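Local coordinates for glycoside hydrolase family protein (Novosphingobium sp. PP1Y, PDB 6Q2F) that probably hydrolyses terminal alpha-L-rhamnose from rhamnosylated compounds, as an alpha-L-rhamnosidase of the glycoside hydrolases, at residues A[168-180]-A[439-451]. Numbering follows the deposited sequence.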
loop_
_atom_site.group_PDB
_atom_site.type_symbol
_atom_site.label_atom_id
_atom_site.label_comp_id
_atom_site.label_asym_id
_atom_site.label_seq_id
_atom_site.Cartn_x
_atom_site.Cartn_y
_atom_site.Cartn_z
ATOM N N GLY A 168 22.575 10.654 -45.903
ATOM C CA GLY A 168 21.322 11.203 -45.443
ATOM C C GLY A 168 21.220 11.245 -43.932
ATOM O O GLY A 168 22.207 11.234 -43.188
ATOM N N ARG A 169 19.982 11.278 -43.473
ATOM C CA ARG A 169 19.697 11.521 -42.073
ATOM C C ARG A 169 19.151 10.276 -41.395
ATOM O O ARG A 169 18.309 9.565 -41.954
ATOM C CB ARG A 169 18.703 12.670 -41.929
ATOM C CG ARG A 169 19.283 14.015 -42.311
ATOM C CD ARG A 169 18.351 15.098 -41.837
ATOM N NE ARG A 169 17.031 15.064 -42.455
ATOM C CZ ARG A 169 16.741 15.645 -43.614
ATOM N NH1 ARG A 169 17.672 16.328 -44.272
ATOM N NH2 ARG A 169 15.517 15.554 -44.112
ATOM N N LEU A 170 19.641 10.020 -40.186
ATOM C CA LEU A 170 19.002 9.052 -39.309
ATOM C C LEU A 170 17.628 9.568 -38.918
ATOM O O LEU A 170 17.517 10.640 -38.318
ATOM C CB LEU A 170 19.844 8.813 -38.062
ATOM C CG LEU A 170 20.889 7.706 -38.100
ATOM C CD1 LEU A 170 21.533 7.568 -36.735
ATOM C CD2 LEU A 170 20.265 6.399 -38.546
ATOM N N ALA A 171 16.589 8.807 -39.266
ATOM C CA ALA A 171 15.224 9.135 -38.860
ATOM C C ALA A 171 15.165 9.430 -37.364
ATOM O O ALA A 171 15.702 8.682 -36.547
ATOM C CB ALA A 171 14.281 7.976 -39.197
ATOM N N SER A 172 14.542 10.549 -37.027
ATOM C CA SER A 172 14.356 10.926 -35.638
ATOM C C SER A 172 13.478 9.896 -34.924
ATOM O O SER A 172 12.502 9.406 -35.495
ATOM C CB SER A 172 13.716 12.313 -35.561
ATOM O OG SER A 172 14.571 13.318 -36.079
ATOM N N PRO A 173 13.820 9.522 -33.697
ATOM C CA PRO A 173 12.900 8.724 -32.877
ATOM C C PRO A 173 11.611 9.483 -32.621
ATOM O O PRO A 173 11.597 10.722 -32.653
ATOM C CB PRO A 173 13.684 8.511 -31.573
ATOM C CG PRO A 173 15.101 8.668 -31.956
ATOM C CD PRO A 173 15.117 9.717 -33.035
ATOM N N PRO A 174 10.512 8.782 -32.348
ATOM C CA PRO A 174 9.258 9.476 -32.039
ATOM C C PRO A 174 9.454 10.485 -30.922
ATOM O O PRO A 174 10.242 10.276 -29.998
ATOM C CB PRO A 174 8.324 8.345 -31.597
ATOM C CG PRO A 174 8.916 7.113 -32.179
ATOM C CD PRO A 174 10.392 7.321 -32.208
ATOM N N GLY A 175 8.737 11.602 -31.028
ATOM C CA GLY A 175 8.657 12.571 -29.958
ATOM C C GLY A 175 7.301 12.639 -29.275
ATOM O O GLY A 175 7.067 13.554 -28.500
ATOM N N THR A 176 6.406 11.684 -29.565
ATOM C CA THR A 176 5.049 11.703 -29.032
ATOM C C THR A 176 5.034 11.492 -27.523
ATOM O O THR A 176 5.666 10.569 -27.002
ATOM C CB THR A 176 4.215 10.599 -29.677
ATOM O OG1 THR A 176 4.490 10.531 -31.071
ATOM C CG2 THR A 176 2.732 10.861 -29.451
ATOM N N THR A 177 4.274 12.332 -26.827
ATOM C CA THR A 177 3.983 12.088 -25.424
ATOM C C THR A 177 3.029 10.898 -25.296
ATOM O O THR A 177 2.013 10.827 -25.989
ATOM C CB THR A 177 3.385 13.347 -24.810
ATOM O OG1 THR A 177 4.388 14.368 -24.783
ATOM C CG2 THR A 177 2.893 13.080 -23.397
ATOM N N GLY A 178 3.363 9.950 -24.418
ATOM C CA GLY A 178 2.618 8.715 -24.346
ATOM C C GLY A 178 3.474 7.598 -23.786
ATOM O O GLY A 178 4.592 7.833 -23.327
ATOM N N PRO A 179 2.962 6.356 -23.813
ATOM C CA PRO A 179 3.614 5.270 -23.064
ATOM C C PRO A 179 4.678 4.510 -23.846
ATOM O O PRO A 179 5.505 3.813 -23.244
ATOM C CB PRO A 179 2.439 4.347 -22.707
ATOM C CG PRO A 179 1.477 4.532 -23.847
ATOM C CD PRO A 179 1.592 5.995 -24.229
ATOM N N PHE A 180 4.606 4.529 -25.165
ATOM C CA PHE A 180 5.537 3.769 -25.959
ATOM C C PHE A 180 5.613 4.227 -27.397
ATOM O O PHE A 180 4.604 4.363 -28.029
ATOM C CB PHE A 180 5.065 2.343 -25.905
ATOM C CG PHE A 180 5.873 1.400 -26.693
ATOM C CD1 PHE A 180 5.595 1.182 -28.009
ATOM C CD2 PHE A 180 6.875 0.694 -26.103
ATOM C CE1 PHE A 180 6.322 0.297 -28.728
ATOM C CE2 PHE A 180 7.620 -0.194 -26.816
ATOM C CZ PHE A 180 7.340 -0.394 -28.132
ATOM N N ARG A 439 22.955 -2.668 -38.611
ATOM C CA ARG A 439 21.743 -2.146 -38.075
ATOM C C ARG A 439 22.155 -0.978 -37.232
ATOM O O ARG A 439 22.999 -1.092 -36.406
ATOM C CB ARG A 439 21.064 -3.171 -37.233
ATOM C CG ARG A 439 19.620 -2.894 -36.980
ATOM C CD ARG A 439 18.966 -4.225 -36.871
ATOM N NE ARG A 439 17.778 -4.186 -36.082
ATOM C CZ ARG A 439 17.207 -5.266 -35.581
ATOM N NH1 ARG A 439 17.726 -6.462 -35.793
ATOM N NH2 ARG A 439 16.097 -5.144 -34.876
ATOM N N VAL A 440 21.525 0.149 -37.469
ATOM C CA VAL A 440 21.822 1.336 -36.736
ATOM C C VAL A 440 20.601 1.716 -35.936
ATOM O O VAL A 440 19.541 1.905 -36.459
ATOM C CB VAL A 440 22.216 2.473 -37.654
ATOM C CG1 VAL A 440 22.645 3.675 -36.861
ATOM C CG2 VAL A 440 23.315 2.020 -38.571
ATOM N N LEU A 441 20.814 1.833 -34.647
ATOM C CA LEU A 441 19.782 2.150 -33.716
ATOM C C LEU A 441 19.956 3.533 -33.158
ATOM O O LEU A 441 20.964 3.844 -32.585
ATOM C CB LEU A 441 19.871 1.132 -32.604
ATOM C CG LEU A 441 18.781 0.960 -31.595
ATOM C CD1 LEU A 441 17.458 1.121 -32.265
ATOM C CD2 LEU A 441 18.880 -0.420 -31.025
ATOM N N ARG A 442 18.946 4.355 -33.340
ATOM C CA ARG A 442 18.992 5.674 -32.810
ATOM C C ARG A 442 18.048 5.680 -31.625
ATOM O O ARG A 442 16.860 5.565 -31.765
ATOM C CB ARG A 442 18.606 6.729 -33.823
ATOM C CG ARG A 442 18.671 8.119 -33.249
ATOM C CD ARG A 442 18.471 9.182 -34.294
ATOM N NE ARG A 442 18.393 10.503 -33.725
ATOM C CZ ARG A 442 18.082 11.581 -34.409
ATOM N NH1 ARG A 442 17.819 11.494 -35.689
ATOM N NH2 ARG A 442 18.025 12.746 -33.811
ATOM N N LEU A 443 18.629 5.824 -30.454
ATOM C CA LEU A 443 17.875 5.856 -29.218
ATOM C C LEU A 443 17.614 7.299 -28.823
ATOM O O LEU A 443 18.498 8.153 -28.934
ATOM C CB LEU A 443 18.638 5.135 -28.107
ATOM C CG LEU A 443 19.019 3.699 -28.433
ATOM C CD1 LEU A 443 19.826 3.117 -27.280
ATOM C CD2 LEU A 443 17.765 2.883 -28.684
ATOM N N GLY A 444 16.401 7.562 -28.362
ATOM C CA GLY A 444 16.081 8.851 -27.787
ATOM C C GLY A 444 15.144 8.649 -26.626
ATOM O O GLY A 444 14.894 7.508 -26.218
ATOM N N TYR A 445 14.629 9.737 -26.068
ATOM C CA TYR A 445 13.563 9.624 -25.091
ATOM C C TYR A 445 12.481 10.647 -25.398
ATOM O O TYR A 445 12.691 11.628 -26.124
ATOM C CB TYR A 445 14.074 9.791 -23.645
ATOM C CG TYR A 445 14.519 11.189 -23.269
ATOM C CD1 TYR A 445 13.590 12.169 -22.907
ATOM C CD2 TYR A 445 15.874 11.526 -23.260
ATOM C CE1 TYR A 445 14.001 13.450 -22.555
ATOM C CE2 TYR A 445 16.293 12.795 -22.902
ATOM C CZ TYR A 445 15.356 13.755 -22.554
ATOM O OH TYR A 445 15.779 15.023 -22.207
ATOM N N SER A 446 11.314 10.393 -24.828
ATOM C CA SER A 446 10.195 11.310 -24.926
ATOM C C SER A 446 9.374 11.164 -23.650
ATOM O O SER A 446 9.674 10.333 -22.790
ATOM C CB SER A 446 9.386 11.046 -26.191
ATOM O OG SER A 446 8.741 9.792 -26.114
ATOM N N LEU A 447 8.343 11.988 -23.521
ATOM C CA LEU A 447 7.599 12.109 -22.273
ATOM C C LEU A 447 6.486 11.072 -22.147
ATOM O O LEU A 447 5.849 10.682 -23.131
ATOM C CB LEU A 447 7.004 13.511 -22.157
ATOM C CG LEU A 447 8.051 14.625 -22.145
ATOM C CD1 LEU A 447 7.391 15.936 -21.796
ATOM C CD2 LEU A 447 9.190 14.281 -21.152
ATOM N N LEU A 448 6.264 10.625 -20.905
ATOM C CA LEU A 448 5.040 9.900 -20.566
ATOM C C LEU A 448 3.828 10.826 -20.567
ATOM O O LEU A 448 2.725 10.415 -20.944
ATOM C CB LEU A 448 5.168 9.264 -19.186
ATOM C CG LEU A 448 5.330 7.759 -19.069
ATOM C CD1 LEU A 448 6.613 7.351 -19.756
ATOM C CD2 LEU A 448 5.353 7.377 -17.576
ATOM N N GLY A 449 4.010 12.062 -20.099
ATOM C CA GLY A 449 2.941 13.021 -19.965
ATOM C C GLY A 449 2.135 12.943 -18.690
ATOM O O GLY A 449 1.208 13.744 -18.524
ATOM N N THR A 450 2.447 12.020 -17.783
ATOM C CA THR A 450 1.606 11.905 -16.602
ATOM C C THR A 450 1.798 13.106 -15.680
ATOM O O THR A 450 2.839 13.764 -15.657
ATOM C CB THR A 450 1.877 10.607 -15.837
ATOM O OG1 THR A 450 3.276 10.483 -15.589
ATOM C CG2 THR A 450 1.394 9.415 -16.669
ATOM N N THR A 451 0.790 13.307 -14.846
ATOM C CA THR A 451 0.468 14.573 -14.225
ATOM C C THR A 451 0.126 14.303 -12.753
ATOM O O THR A 451 -0.242 13.186 -12.389
ATOM C CB THR A 451 -0.695 15.161 -15.044
ATOM O OG1 THR A 451 -1.848 14.292 -15.061
ATOM C CG2 THR A 451 -0.263 15.577 -16.372
HETATM O O HOH W 1 12.791 11.125 -28.923
HETATM O O HOH W 2 7.081 13.824 -25.571
HETATM O O HOH W 3 7.370 9.124 -28.456
#
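Arg442 and Pro173 meet where an irregular loop, 168-180, runs over one face of an antiparallel four-stranded sheet. Arg442 and Ser446 rise from its strand 436-447. The Arg442 side chain leaves with CG anti to the backbone N (chi1 -180°) and stays extended to NE, which carries the guanidinium up to the loop. Pro173 crosses it at about a right angle. Its CD sits over one face of the guanidinium, 3.4 Å from Arg442 NE, and Ser172 CA lies over the same face. At the group's edge, Arg442 NH1 gives a weak, bent hydrogen bond to Leu170 O (2.8 Å, 115°). NH2 forms a salt bridge with Glu208. With an alanine at this position, Glu208 would probably lose its charged mate and Pro173 the guanidinium beneath it. A beta carbon on Gly444 would sit tightly against Pro173 CG. Water joins Ser446 OG to Thr176 O, and Lys152 NZ bonds to both oxygens. A second water donates to Thr177 OG1, which also bonds to Val203 O, and accepts from Leu447 N. Thr177 CG2 lies 3.4 Å from Gly449 CA, where a beta carbon would clash. The nearby backbone bond from Gly178 N to Leu447 O is 2.9 Å long.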